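Local coordinates for phosphoserine aminotransferase SerC (Cytophaga hutchinsonii ATCC 33406, PDB 3FFR) that transfers, as a pyridoxal-phosphate-dependent class-V aminotransferase, the amino group of glutamate to 3-phosphohydroxypyruvate, giving phosphoserine and 2-oxoglutarate in serine biosynthesis, at the interface of chains A and B. Coordinates in Å, arbitrary orientation; residue numbers count along the deposited sequence, not the author numbering. Chains: chain A/B, Phosphoserine aminotransferase SerC.

Contact 1: the interface of chains A and B. Residues chain A 36, 243-246; chain B 12, 190, 197-198.
The loop leading into helix 246-262 of chain A reaches the active-site edge of chain B, where B:Gln190 directly precedes the lysine that carries the pyridoxal phosphate. Here the A:Thr243 methyl and the A:Pro244 carbonyl meet the methyl of B:Ala197, in the turn ahead of strand 200-205. In a fold-type-I aminotransferase such as this, a loop of one subunit completing the cofactor site of its partner is a common arrangement, and these residues probably help to position that loop.

A:Thr243 splits its side chain between an apolar contact and a water link. Its methyl CG2, held anti to the backbone N, presses against B:Ala197 CB at 3.4 Å, a tight carbon pair, while B:Pro12 CG flanks the same methyl at 3.9 Å. The hydroxyl, placed beside the backbone N (chi1 -45°), takes another course: OG1 lies above one face of the A:His36 ring, offset toward its rim, and shares a water with the amide nitrogen of B:Gln190. That water is 2.7 Å from A:Thr243 OG1 and 3.0 Å from B:Gln190 NE2, with an almost straight N-H to the water (175°). The glutamine chain bends at its second torsion (chi2 -82°), bringing the amide toward A:Thr243 from the opposite direction.

B:Pro12, which follows a cis peptide bond, meets the A:His36 ring by its CD, 3.6 Å from ND1, the two side chains crossing at about a right angle. The adjoining B:Gly11 belongs to the serine-binding pocket, so the contact probably lies near the site where serine binds. On the far side of B:Ala197 a second water links the chains. It lies 2.8 Å from the carbonyl O of B:Ala197 and equally far from the side-chain oxygen OD1 of A:Asn245, while A:Pro244 O rests 3.3 Å from B:Ala197 CB.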
loop_
_atom_site.group_PDB
_atom_site.type_symbol
_atom_site.label_atom_id
_atom_site.label_comp_id
_atom_site.label_asym_id
_atom_site.label_seq_id
_atom_site.Cartn_x
_atom_site.Cartn_y
_atom_site.Cartn_z
ATOM N N HIS A 36 -9.234 -1.792 -11.753
ATOM C CA HIS A 36 -8.068 -0.911 -11.880
ATOM C C HIS A 36 -7.546 -0.846 -13.330
ATOM O O HIS A 36 -6.555 -0.160 -13.625
ATOM C CB HIS A 36 -6.950 -1.320 -10.909
ATOM C CG HIS A 36 -6.418 -2.699 -11.133
ATOM N ND1 HIS A 36 -7.218 -3.823 -11.121
ATOM C CD2 HIS A 36 -5.167 -3.131 -11.402
ATOM C CE1 HIS A 36 -6.475 -4.885 -11.356
ATOM N NE2 HIS A 36 -5.232 -4.494 -11.540
ATOM N N THR A 243 -2.634 -3.967 -8.325
ATOM C CA THR A 243 -3.918 -3.354 -7.960
ATOM C C THR A 243 -3.612 -2.323 -6.861
ATOM O O THR A 243 -3.116 -2.687 -5.794
ATOM C CB THR A 243 -4.963 -4.361 -7.484
ATOM O OG1 THR A 243 -4.959 -5.499 -8.380
ATOM C CG2 THR A 243 -6.373 -3.694 -7.417
ATOM N N PRO A 244 -3.923 -1.051 -7.113
ATOM C CA PRO A 244 -3.529 -0.048 -6.140
ATOM C C PRO A 244 -4.610 0.337 -5.156
ATOM O O PRO A 244 -5.730 -0.145 -5.236
ATOM C CB PRO A 244 -3.294 1.150 -7.024
ATOM C CG PRO A 244 -4.346 1.046 -8.050
ATOM C CD PRO A 244 -4.534 -0.426 -8.316
ATOM N N ASN A 245 -4.277 1.319 -4.333
ATOM C CA ASN A 245 -5.228 1.871 -3.355
ATOM C C ASN A 245 -6.089 2.911 -4.056
ATOM O O ASN A 245 -5.867 4.114 -3.968
ATOM C CB ASN A 245 -4.504 2.475 -2.172
ATOM C CG ASN A 245 -5.452 2.894 -1.072
ATOM O OD1 ASN A 245 -6.680 2.945 -1.272
ATOM N ND2 ASN A 245 -4.887 3.232 0.103
ATOM N N ALA A 246 -7.066 2.411 -4.797
ATOM C CA ALA A 246 -7.988 3.267 -5.552
ATOM C C ALA A 246 -8.749 4.249 -4.688
ATOM O O ALA A 246 -9.064 5.367 -5.105
ATOM C CB ALA A 246 -8.969 2.387 -6.390
ATOM N N PRO B 12 -10.592 -6.160 -8.437
ATOM C CA PRO B 12 -11.583 -5.810 -7.423
ATOM C C PRO B 12 -12.937 -6.390 -7.735
ATOM O O PRO B 12 -13.194 -6.843 -8.851
ATOM C CB PRO B 12 -11.622 -4.276 -7.510
ATOM C CG PRO B 12 -10.230 -3.908 -7.967
ATOM C CD PRO B 12 -9.911 -4.968 -8.968
ATOM N N GLN B 190 -8.940 -7.580 -2.014
ATOM C CA GLN B 190 -9.972 -7.151 -2.964
ATOM C C GLN B 190 -10.643 -8.280 -3.746
ATOM O O GLN B 190 -11.385 -8.046 -4.682
ATOM C CB GLN B 190 -9.459 -6.093 -3.931
ATOM C CG GLN B 190 -8.536 -6.556 -5.018
ATOM C CD GLN B 190 -7.099 -6.699 -4.594
ATOM O OE1 GLN B 190 -6.779 -6.539 -3.408
ATOM N NE2 GLN B 190 -6.217 -6.958 -5.566
ATOM N N ALA B 197 -9.183 -2.537 -2.744
ATOM C CA ALA B 197 -7.758 -2.877 -2.813
ATOM C C ALA B 197 -6.950 -1.882 -1.940
ATOM O O ALA B 197 -7.363 -0.743 -1.696
ATOM C CB ALA B 197 -7.250 -2.901 -4.277
ATOM N N GLY B 198 -5.780 -2.372 -1.530
ATOM C CA GLY B 198 -4.821 -1.638 -0.714
ATOM C C GLY B 198 -4.264 -2.373 0.485
ATOM O O GLY B 198 -3.681 -1.763 1.381
HETATM O O HOH W 1 -7.713 1.047 0.480
HETATM O O HOH W 2 -7.097 -7.173 -8.447
#

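Contact 2: the interface of chains A and B. Residues chain A 5, 7, 9, 13-14; chain B 30, 33-34.
B:Val33 and B:Lys30 press against A:Tyr7 and A:Glu14, the valine on the ring and the lysine on the carboxylate. The packed part centres on B:Val33 CG1, lying anti to its own backbone N (chi1 176°) and over the face of A:Tyr7, 3.8 Å from the ring centroid. The aliphatic chain of A:Lys5 covers the opposite face through CD, near the rim. The other valine methyl, CG2, approaches A:Ser13 O at 3.4 Å.

Beside this apolar patch, B:Lys30 runs out fully extended beyond CG. Its NZ forms a salt bridge with A:Glu14 OE2 at 2.8 Å, meeting the syn lone pair, and also bonds A:Lys5 O at 2.8 Å from above the carbonyl plane. The second carboxylate oxygen is held too: OE1 accepts the backbone N-H of A:Tyr7 at 3.0 Å on its anti side, tilted from the carboxylate plane. Replacing B:Lys30 with an alanine would probably leave A:Glu14 without its cross-chain counter-charge and the carbonyl of A:Lys5 without this donor.

The other side is looser. A water joins A:Thr9 OG1 to B:Val33 O, and B:Ile34 CG2 comes no nearer to the tyrosine hydroxyl than 4.3 Å from OH. The site pairs short strand 6-8 and the segments on both sides of it in chain A with the chain B loop between helices 19-28 and 39-55.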
loop_
_atom_site.group_PDB
_atom_site.type_symbol
_atom_site.label_atom_id
_atom_site.label_comp_id
_atom_site.label_asym_id
_atom_site.label_seq_id
_atom_site.Cartn_x
_atom_site.Cartn_y
_atom_site.Cartn_z
ATOM N N LYS A 5 -12.720 14.578 18.871
ATOM C CA LYS A 5 -11.436 15.169 19.169
ATOM C C LYS A 5 -10.722 15.616 17.886
ATOM O O LYS A 5 -10.727 14.903 16.872
ATOM C CB LYS A 5 -10.578 14.157 19.919
ATOM C CG LYS A 5 -9.305 14.708 20.457
ATOM C CD LYS A 5 -8.373 13.595 20.862
ATOM C CE LYS A 5 -8.674 13.081 22.224
ATOM N NZ LYS A 5 -7.965 11.786 22.423
ATOM N N TYR A 7 -7.238 16.374 16.173
ATOM C CA TYR A 7 -5.871 15.908 16.352
ATOM C C TYR A 7 -4.836 16.779 15.643
ATOM O O TYR A 7 -4.791 16.803 14.425
ATOM C CB TYR A 7 -5.763 14.463 15.805
ATOM C CG TYR A 7 -6.511 13.409 16.576
ATOM C CD1 TYR A 7 -7.895 13.303 16.502
ATOM C CD2 TYR A 7 -5.830 12.486 17.346
ATOM C CE1 TYR A 7 -8.568 12.334 17.195
ATOM C CE2 TYR A 7 -6.492 11.513 18.034
ATOM C CZ TYR A 7 -7.860 11.433 17.963
ATOM O OH TYR A 7 -8.510 10.444 18.658
ATOM N N THR A 9 -1.778 16.144 15.502
ATOM C CA THR A 9 -0.698 15.155 15.490
ATOM C C THR A 9 -0.033 15.119 14.084
ATOM O O THR A 9 -0.693 15.318 13.073
ATOM C CB THR A 9 -1.218 13.777 15.882
ATOM O OG1 THR A 9 -2.366 13.525 15.072
ATOM C CG2 THR A 9 -1.615 13.740 17.356
ATOM N N SER A 13 -3.107 12.310 10.754
ATOM C CA SER A 13 -3.607 13.546 11.356
ATOM C C SER A 13 -5.066 13.766 10.977
ATOM O O SER A 13 -5.686 12.954 10.287
ATOM C CB SER A 13 -2.757 14.758 10.962
ATOM O OG SER A 13 -2.977 15.884 11.817
ATOM N N GLU A 14 -5.595 14.898 11.410
ATOM C CA GLU A 14 -6.965 15.259 11.113
ATOM C C GLU A 14 -7.202 15.159 9.582
ATOM O O GLU A 14 -6.412 15.654 8.780
ATOM C CB GLU A 14 -7.244 16.672 11.641
ATOM C CG GLU A 14 -8.672 17.076 11.767
ATOM C CD GLU A 14 -9.481 16.267 12.777
ATOM O OE1 GLU A 14 -8.955 15.684 13.765
ATOM O OE2 GLU A 14 -10.694 16.250 12.563
ATOM N N LYS B 30 -12.736 8.009 13.599
ATOM C CA LYS B 30 -11.490 8.644 13.146
ATOM C C LYS B 30 -10.312 7.667 13.051
ATOM O O LYS B 30 -9.175 7.986 13.356
ATOM C CB LYS B 30 -11.136 9.883 14.003
ATOM C CG LYS B 30 -12.157 10.997 13.791
ATOM C CD LYS B 30 -11.678 12.310 14.401
ATOM C CE LYS B 30 -12.564 13.486 13.968
ATOM N NZ LYS B 30 -12.080 14.804 14.466
ATOM N N VAL B 33 -7.241 8.818 11.356
ATOM C CA VAL B 33 -6.570 9.911 12.064
ATOM C C VAL B 33 -5.633 9.431 13.167
ATOM O O VAL B 33 -4.618 10.071 13.464
ATOM C CB VAL B 33 -7.635 10.889 12.678
ATOM C CG1 VAL B 33 -6.987 12.013 13.520
ATOM C CG2 VAL B 33 -8.510 11.500 11.552
ATOM N N ILE B 34 -6.021 8.345 13.817
ATOM C CA ILE B 34 -5.247 7.821 14.948
ATOM C C ILE B 34 -3.840 7.428 14.520
ATOM O O ILE B 34 -3.582 7.045 13.366
ATOM C CB ILE B 34 -5.953 6.629 15.691
ATOM C CG1 ILE B 34 -6.050 5.409 14.757
ATOM C CG2 ILE B 34 -7.330 7.090 16.263
ATOM C CD1 ILE B 34 -6.633 4.170 15.363
HETATM O O HOH W 3 -3.184 10.940 15.600
#

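Contact 1 and contact 2 have C-alpha centres about 24 Å apart and share no residue, yet both draw on two stretches, to which contact 1 adds the loop before helix 246-262 and the segment before strand 200-205. The N-terminal loop supplies B:Pro12 to contact 1 and A:Ser13 with A:Glu14 to contact 2, while the loop between the first two helices supplies A:His36 to one and B:Lys30, B:Val33 and B:Ile34 to the other. Two-fold symmetry therefore sets the twin of contact 2 beside contact 1 along the chain. Both probably belong to one dimer interface.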